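Local coordinates for protein UDP-N-acetylglucosamine 2-epimerase (Methanocaldococcus jannaschii, PDB 4NES) that probably catalyses the reversible epimerisation at C-2 of UDP-N-acetylglucosamine, giving UDP-N-acetylmannosamine, the activated donor of ManNAc residues, at residues Gln93-Thr98 with Ile131-Thr136; Val113-Ala118 with His138-Leu143. All blocks are in the same frame, centred on the assembly; numbering follows the deposited sequence.

Interaction 1: Gln93-Thr98 with Ile131-Thr136; sequences QGDTNT and INRVLT. With UD1 (uridine-diphosphate-N-acetylglucosamine), chain B.
Asn132 reaches across from helix 128-138 and spends both amide N-H groups on the segment Gln93-Thr98. Its ND2 gives one hydrogen bond to Asp95 O (2.9 Å), approaching from above the carbonyl plane, and a second to Asn97 OD1 (3.0 Å), with the two amide planes 76° apart. Both acceptors lie near the Asn132 amide plane, and Lys108 of the second subunit bonds to OD1 of both asparagines. An alanine here would probably leave Asp95 O and Asn97 OD1 without this shared donor, and Lys108 without one of its two acceptors. The held segment is the turn after strand 89-93 in the Rossmann-like N-terminal GT-B domain, where Thr96 takes the N-cap position of helix 97-108, its OG1 bonded to Glu12 and only weakly to Val99 N, and Asn97 N donates to the acetamido oxygen O7' of UDP-N-acetylglucosamine (2.9 Å). CG of Asp95 sits between its backbone N and carbonyl carbon (chi1 55°), and the side chain lies alongside Arg133, pointing the same way. A salt bridge joins Asp95 OD2 to Arg133 NH2 (2.6 Å) on the anti side of the carboxylate, the two group planes 64° apart. Arg133 NH1 also pairs with Glu130.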
loop_
_atom_site.group_PDB
_atom_site.type_symbol
_atom_site.label_atom_id
_atom_site.label_comp_id
_atom_site.label_asym_id
_atom_site.label_seq_id
_atom_site.Cartn_x
_atom_site.Cartn_y
_atom_site.Cartn_z
ATOM N N GLN A 93 -11.671 -8.068 -4.755
ATOM C CA GLN A 93 -11.667 -9.388 -4.130
ATOM C C GLN A 93 -10.286 -9.982 -4.124
ATOM O O GLN A 93 -9.700 -10.199 -5.175
ATOM C CB GLN A 93 -12.595 -10.352 -4.890
ATOM C CG GLN A 93 -12.819 -11.727 -4.212
ATOM C CD GLN A 93 -11.637 -12.680 -4.324
ATOM O OE1 GLN A 93 -11.097 -12.902 -5.404
ATOM N NE2 GLN A 93 -11.231 -13.241 -3.198
ATOM N N GLY A 94 -9.784 -10.278 -2.937
ATOM C CA GLY A 94 -8.577 -11.080 -2.821
ATOM C C GLY A 94 -7.266 -10.314 -2.734
ATOM O O GLY A 94 -7.110 -9.369 -1.949
ATOM N N ASP A 95 -6.300 -10.739 -3.541
ATOM C CA ASP A 95 -4.921 -10.340 -3.286
ATOM C C ASP A 95 -4.028 -10.205 -4.529
ATOM O O ASP A 95 -2.797 -10.282 -4.433
ATOM C CB ASP A 95 -4.301 -11.324 -2.293
ATOM C CG ASP A 95 -4.406 -12.755 -2.760
ATOM O OD1 ASP A 95 -4.593 -12.980 -3.974
ATOM O OD2 ASP A 95 -4.314 -13.666 -1.915
ATOM N N THR A 96 -4.622 -9.976 -5.687
ATOM C CA THR A 96 -3.847 -9.815 -6.912
ATOM C C THR A 96 -3.391 -8.369 -7.051
ATOM O O THR A 96 -3.829 -7.495 -6.301
ATOM C CB THR A 96 -4.681 -10.207 -8.139
ATOM O OG1 THR A 96 -5.760 -9.273 -8.277
ATOM C CG2 THR A 96 -5.251 -11.612 -7.972
ATOM N N ASN A 97 -2.521 -8.105 -8.021
ATOM C CA ASN A 97 -2.114 -6.724 -8.282
ATOM C C ASN A 97 -3.302 -5.832 -8.652
ATOM O O ASN A 97 -3.315 -4.651 -8.320
ATOM C CB ASN A 97 -1.032 -6.648 -9.358
ATOM C CG ASN A 97 0.322 -7.095 -8.855
ATOM O OD1 ASN A 97 0.523 -7.307 -7.658
ATOM N ND2 ASN A 97 1.272 -7.231 -9.776
ATOM N N THR A 98 -4.299 -6.409 -9.320
ATOM C CA THR A 98 -5.513 -5.681 -9.644
ATOM C C THR A 98 -6.207 -5.166 -8.385
ATOM O O THR A 98 -6.673 -4.024 -8.349
ATOM C CB THR A 98 -6.472 -6.565 -10.447
ATOM O OG1 THR A 98 -5.939 -6.747 -11.769
ATOM C CG2 THR A 98 -7.842 -5.917 -10.536
ATOM N N ILE A 131 1.672 -9.028 0.463
ATOM C CA ILE A 131 1.821 -7.572 0.385
ATOM C C ILE A 131 0.521 -6.939 -0.079
ATOM O O ILE A 131 0.012 -6.017 0.555
ATOM C CB ILE A 131 2.971 -7.159 -0.553
ATOM C CG1 ILE A 131 4.322 -7.516 0.080
ATOM C CG2 ILE A 131 2.919 -5.668 -0.840
ATOM C CD1 ILE A 131 5.481 -7.531 -0.905
ATOM N N ASN A 132 -0.042 -7.465 -1.165
ATOM C CA ASN A 132 -1.259 -6.898 -1.731
ATOM C C ASN A 132 -2.404 -6.912 -0.734
ATOM O O ASN A 132 -3.140 -5.935 -0.588
ATOM C CB ASN A 132 -1.676 -7.655 -2.990
ATOM C CG ASN A 132 -0.761 -7.385 -4.166
ATOM O OD1 ASN A 132 -0.043 -6.381 -4.187
ATOM N ND2 ASN A 132 -0.776 -8.285 -5.156
ATOM N N ARG A 133 -2.561 -8.031 -0.044
ATOM C CA ARG A 133 -3.689 -8.170 0.859
ATOM C C ARG A 133 -3.533 -7.303 2.105
ATOM O O ARG A 133 -4.498 -6.684 2.540
ATOM C CB ARG A 133 -3.891 -9.632 1.247
ATOM C CG ARG A 133 -5.290 -9.956 1.751
ATOM C CD ARG A 133 -5.408 -11.410 2.219
ATOM N NE ARG A 133 -4.842 -12.357 1.259
ATOM C CZ ARG A 133 -3.628 -12.898 1.375
ATOM N NH1 ARG A 133 -2.868 -12.598 2.419
ATOM N NH2 ARG A 133 -3.170 -13.745 0.458
ATOM N N VAL A 134 -2.335 -7.267 2.674
ATOM C CA VAL A 134 -2.079 -6.441 3.852
ATOM C C VAL A 134 -2.319 -4.965 3.529
ATOM O O VAL A 134 -3.044 -4.276 4.250
ATOM C CB VAL A 134 -0.654 -6.642 4.404
ATOM C CG1 VAL A 134 -0.334 -5.596 5.479
ATOM C CG2 VAL A 134 -0.477 -8.041 4.974
ATOM N N LEU A 135 -1.749 -4.491 2.428
ATOM C CA LEU A 135 -1.906 -3.087 2.064
ATOM C C LEU A 135 -3.366 -2.741 1.799
ATOM O O LEU A 135 -3.886 -1.735 2.287
ATOM C CB LEU A 135 -1.047 -2.750 0.846
ATOM C CG LEU A 135 0.460 -2.876 1.077
ATOM C CD1 LEU A 135 1.208 -2.372 -0.141
ATOM C CD2 LEU A 135 0.903 -2.120 2.316
ATOM N N THR A 136 -4.049 -3.608 1.055
ATOM C CA THR A 136 -5.451 -3.380 0.743
ATOM C C THR A 136 -6.292 -3.328 2.015
ATOM O O THR A 136 -7.163 -2.455 2.151
ATOM C CB THR A 136 -5.985 -4.467 -0.198
ATOM O OG1 THR A 136 -5.296 -4.383 -1.452
ATOM C CG2 THR A 136 -7.465 -4.275 -0.445
HETATM C "C1'" UD1 B . -1.904 -13.840 -10.773
HETATM C "C2'" UD1 B . -1.897 -13.373 -9.350
HETATM C "C3'" UD1 B . -2.020 -14.484 -8.424
HETATM C "C4'" UD1 B . -3.174 -15.349 -8.703
HETATM C "C5'" UD1 B . -3.199 -15.746 -10.157
HETATM C "C6'" UD1 B . -4.447 -16.451 -10.532
HETATM C "C7'" UD1 B . -0.516 -11.242 -8.983
HETATM C "C8'" UD1 B . 0.835 -10.669 -8.674
HETATM N "N2'" UD1 B . -0.615 -12.682 -9.058
HETATM O "O1'" UD1 B . -0.802 -14.647 -10.987
HETATM O "O3'" UD1 B . -2.110 -13.977 -7.080
HETATM O "O4'" UD1 B . -3.139 -16.516 -7.896
HETATM O "O5'" UD1 B . -3.126 -14.599 -10.997
HETATM O "O6'" UD1 B . -4.300 -17.394 -11.528
HETATM O "O7'" UD1 B . -1.489 -10.507 -9.168
HETATM N N1 UD1 B . -0.448 -15.421 -18.622
HETATM C C2 UD1 B . -1.020 -15.778 -19.774
HETATM N N3 UD1 B . -2.304 -15.508 -20.002
HETATM C C4 UD1 B . -3.048 -14.862 -19.094
HETATM C C5 UD1 B . -2.486 -14.479 -17.885
HETATM C C6 UD1 B . -1.152 -14.778 -17.660
HETATM O O2 UD1 B . -0.381 -16.364 -20.626
HETATM O O4 UD1 B . -4.361 -14.593 -19.350
HETATM C C1B UD1 B . 0.975 -15.729 -18.344
HETATM C C2B UD1 B . 1.933 -14.735 -18.865
HETATM O "O2'" UD1 B . 3.107 -15.388 -19.282
HETATM C C3B UD1 B . 2.211 -13.907 -17.714
HETATM C C4B UD1 B . 2.206 -14.899 -16.610
HETATM O O4B UD1 B . 1.204 -15.843 -16.937
HETATM O O3B UD1 B . 3.414 -13.182 -17.787
HETATM C C5B UD1 B . 1.896 -14.292 -15.289
HETATM O O5B UD1 B . 0.728 -13.512 -15.248
HETATM P PA UD1 B . 0.425 -12.619 -14.014
HETATM O O1A UD1 B . 1.533 -11.624 -13.858
HETATM O O2A UD1 B . -0.905 -11.968 -14.213
HETATM O O3A UD1 B . 0.462 -13.511 -12.729
HETATM P PB UD1 B . -0.233 -14.915 -12.433
HETATM O O1B UD1 B . 0.849 -15.936 -12.301
HETATM O O2B UD1 B . -1.323 -15.205 -13.430
#

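Interaction 2: Val113-Ala118 with His138-Leu143; sequences VAHVEA and HISSYL
Val113 and His115 supply the backbone pairing with Ser141 and Tyr142. Val113 O accepts twice, from Ser141 N (2.7 Å) and from Tyr142 N (3.1 Å), the first donor in the carbonyl plane and the second slightly tilted from it. His115 N then donates almost straight to Tyr142 O (2.9 Å), which also receives a CA-H...O contact from Ala114. A water extends the polar link where Ser141 enters the pairing: it accepts from Val113 N, donates to Ile139 O and is hydrogen-bonded to Ser141 OG.

Two apolar pairs join the side chains. Ala114 CB meets Tyr142 CB (4.1 Å) on one face, where helix 353-363 packs over both residues. Beyond the end of strand 112-116, Ala118 CB rests against Leu143 CB at 3.7 Å.

The Ser140 hydroxyl sits close to apolar groups, with OG 3.2 Å from His115 CB, while its hydrogen bond goes to Thr136 O of the preceding helix. Val113 sets CG1 anti to its backbone N (chi1 174°), and that methyl lies 3.8 Å from Ser140 OG. CG of His115 is likewise anti to the backbone N (chi1 -171°); the ring beyond it is held at both nitrogens, ND1 by Asp137 OD1 and NE2 by Gly94 O.

Strands 112-116 and 142-145 are thus parallel neighbours joined through helix 128-138, the beta-alpha-beta crossover from which the Rossmann-like N-terminal domain of a GT-B fold is built.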
loop_
_atom_site.group_PDB
_atom_site.type_symbol
_atom_site.label_atom_id
_atom_site.label_comp_id
_atom_site.label_asym_id
_atom_site.label_seq_id
_atom_site.Cartn_x
_atom_site.Cartn_y
_atom_site.Cartn_z
ATOM N N VAL A 113 -13.561 1.710 -0.089
ATOM C CA VAL A 113 -13.139 0.425 -0.629
ATOM C C VAL A 113 -13.726 -0.720 0.191
ATOM O O VAL A 113 -13.605 -0.746 1.426
ATOM C CB VAL A 113 -11.605 0.314 -0.621
ATOM C CG1 VAL A 113 -11.157 -1.079 -1.046
ATOM C CG2 VAL A 113 -11.001 1.390 -1.523
ATOM N N ALA A 114 -14.373 -1.657 -0.495
ATOM C CA ALA A 114 -14.864 -2.871 0.143
ATOM C C ALA A 114 -14.004 -4.040 -0.308
ATOM O O ALA A 114 -13.937 -4.343 -1.497
ATOM C CB ALA A 114 -16.316 -3.113 -0.231
ATOM N N HIS A 115 -13.333 -4.678 0.641
ATOM C CA HIS A 115 -12.415 -5.765 0.345
ATOM C C HIS A 115 -13.042 -7.101 0.703
ATOM O O HIS A 115 -13.262 -7.408 1.881
ATOM C CB HIS A 115 -11.103 -5.586 1.111
ATOM C CG HIS A 115 -10.038 -6.542 0.695
ATOM N ND1 HIS A 115 -8.972 -6.864 1.515
ATOM C CD2 HIS A 115 -9.843 -7.233 -0.454
ATOM C CE1 HIS A 115 -8.183 -7.718 0.894
ATOM N NE2 HIS A 115 -8.692 -7.963 -0.306
ATOM N N VAL A 116 -13.309 -7.892 -0.330
ATOM C CA VAL A 116 -13.871 -9.223 -0.172
ATOM C C VAL A 116 -12.716 -10.197 0.026
ATOM O O VAL A 116 -11.750 -10.174 -0.738
ATOM C CB VAL A 116 -14.696 -9.598 -1.413
ATOM C CG1 VAL A 116 -15.281 -11.012 -1.290
ATOM C CG2 VAL A 116 -15.807 -8.578 -1.642
ATOM N N GLU A 117 -12.810 -11.018 1.069
ATOM C CA GLU A 117 -11.755 -11.954 1.483
ATOM C C GLU A 117 -10.602 -11.190 2.144
ATOM O O GLU A 117 -9.437 -11.284 1.743
ATOM C CB GLU A 117 -11.290 -12.863 0.338
ATOM C CG GLU A 117 -10.578 -14.124 0.801
ATOM C CD GLU A 117 -10.016 -14.919 -0.359
ATOM O OE1 GLU A 117 -8.978 -14.515 -0.937
ATOM O OE2 GLU A 117 -10.627 -15.950 -0.695
ATOM N N ALA A 118 -10.959 -10.440 3.180
ATOM C CA ALA A 118 -10.046 -9.607 3.935
ATOM C C ALA A 118 -9.455 -10.376 5.114
ATOM O O ALA A 118 -10.103 -11.228 5.692
ATOM C CB ALA A 118 -10.803 -8.382 4.432
ATOM N N HIS A 138 -5.493 -2.323 4.875
ATOM C CA HIS A 138 -5.280 -1.098 5.616
ATOM C C HIS A 138 -5.836 0.157 4.965
ATOM O O HIS A 138 -5.795 1.227 5.566
ATOM C CB HIS A 138 -3.803 -0.942 5.962
ATOM C CG HIS A 138 -3.382 -1.823 7.079
ATOM N ND1 HIS A 138 -3.417 -1.424 8.393
ATOM C CD2 HIS A 138 -2.979 -3.121 7.091
ATOM C CE1 HIS A 138 -3.030 -2.423 9.172
ATOM N NE2 HIS A 138 -2.761 -3.465 8.396
ATOM N N ILE A 139 -6.368 0.034 3.753
ATOM C CA ILE A 139 -7.072 1.167 3.150
ATOM C C ILE A 139 -8.536 0.857 2.846
ATOM O O ILE A 139 -9.199 1.607 2.123
ATOM C CB ILE A 139 -6.354 1.710 1.895
ATOM C CG1 ILE A 139 -5.956 0.565 0.972
ATOM C CG2 ILE A 139 -5.139 2.549 2.295
ATOM C CD1 ILE A 139 -5.297 1.026 -0.309
ATOM N N SER A 140 -9.053 -0.223 3.416
ATOM C CA SER A 140 -10.441 -0.617 3.174
ATOM C C SER A 140 -11.397 -0.016 4.191
ATOM O O SER A 140 -11.068 0.108 5.366
ATOM C CB SER A 140 -10.567 -2.138 3.225
ATOM O OG SER A 140 -9.923 -2.731 2.119
ATOM N N SER A 141 -12.595 0.330 3.729
ATOM C CA SER A 141 -13.653 0.804 4.610
ATOM C C SER A 141 -14.561 -0.331 5.090
ATOM O O SER A 141 -15.152 -0.245 6.169
ATOM C CB SER A 141 -14.478 1.873 3.901
ATOM O OG SER A 141 -13.715 3.055 3.745
ATOM N N TYR A 142 -14.663 -1.386 4.291
ATOM C CA TYR A 142 -15.385 -2.593 4.677
ATOM C C TYR A 142 -14.442 -3.760 4.465
ATOM O O TYR A 142 -13.879 -3.919 3.373
ATOM C CB TYR A 142 -16.627 -2.805 3.807
ATOM C CG TYR A 142 -17.629 -1.682 3.842
ATOM C CD1 TYR A 142 -17.478 -0.576 3.020
ATOM C CD2 TYR A 142 -18.743 -1.740 4.674
ATOM C CE1 TYR A 142 -18.395 0.447 3.033
ATOM C CE2 TYR A 142 -19.669 -0.707 4.691
ATOM C CZ TYR A 142 -19.485 0.378 3.866
ATOM O OH TYR A 142 -20.394 1.414 3.864
ATOM N N LEU A 143 -14.287 -4.590 5.494
ATOM C CA LEU A 143 -13.394 -5.740 5.431
ATOM C C LEU A 143 -14.235 -6.979 5.627
ATOM O O LEU A 143 -14.706 -7.252 6.736
ATOM C CB LEU A 143 -12.305 -5.643 6.493
ATOM C CG LEU A 143 -11.352 -4.494 6.156
ATOM C CD1 LEU A 143 -11.644 -3.256 6.969
ATOM C CD2 LEU A 143 -9.904 -4.905 6.306
HETATM O O HOH W 1 -11.661 2.820 1.912
#

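Overall arrangement
Both contacts are buried and belong to the same parallel sheet domain; helix 128-138, which supplies one side of interaction 1, is also the crossover between the strands of interaction 2. Interaction 2 works within the sheet: main-chain hydrogen bonds join adjacent strands, and small apolar contacts accompany them. Interaction 1 lies where the strands give way to the ligand cleft, and there side-chain amides and a salt bridge tie a turn to a helix beside the sugar nucleotide. The two meet directly, since Gly94 N probably donates to Val116 O (3.0 Å). The second subunit touches both, through Lys108 at residues 93-98/131-136 and through packing on His138 and Ile139 at residues 113-118/138-143.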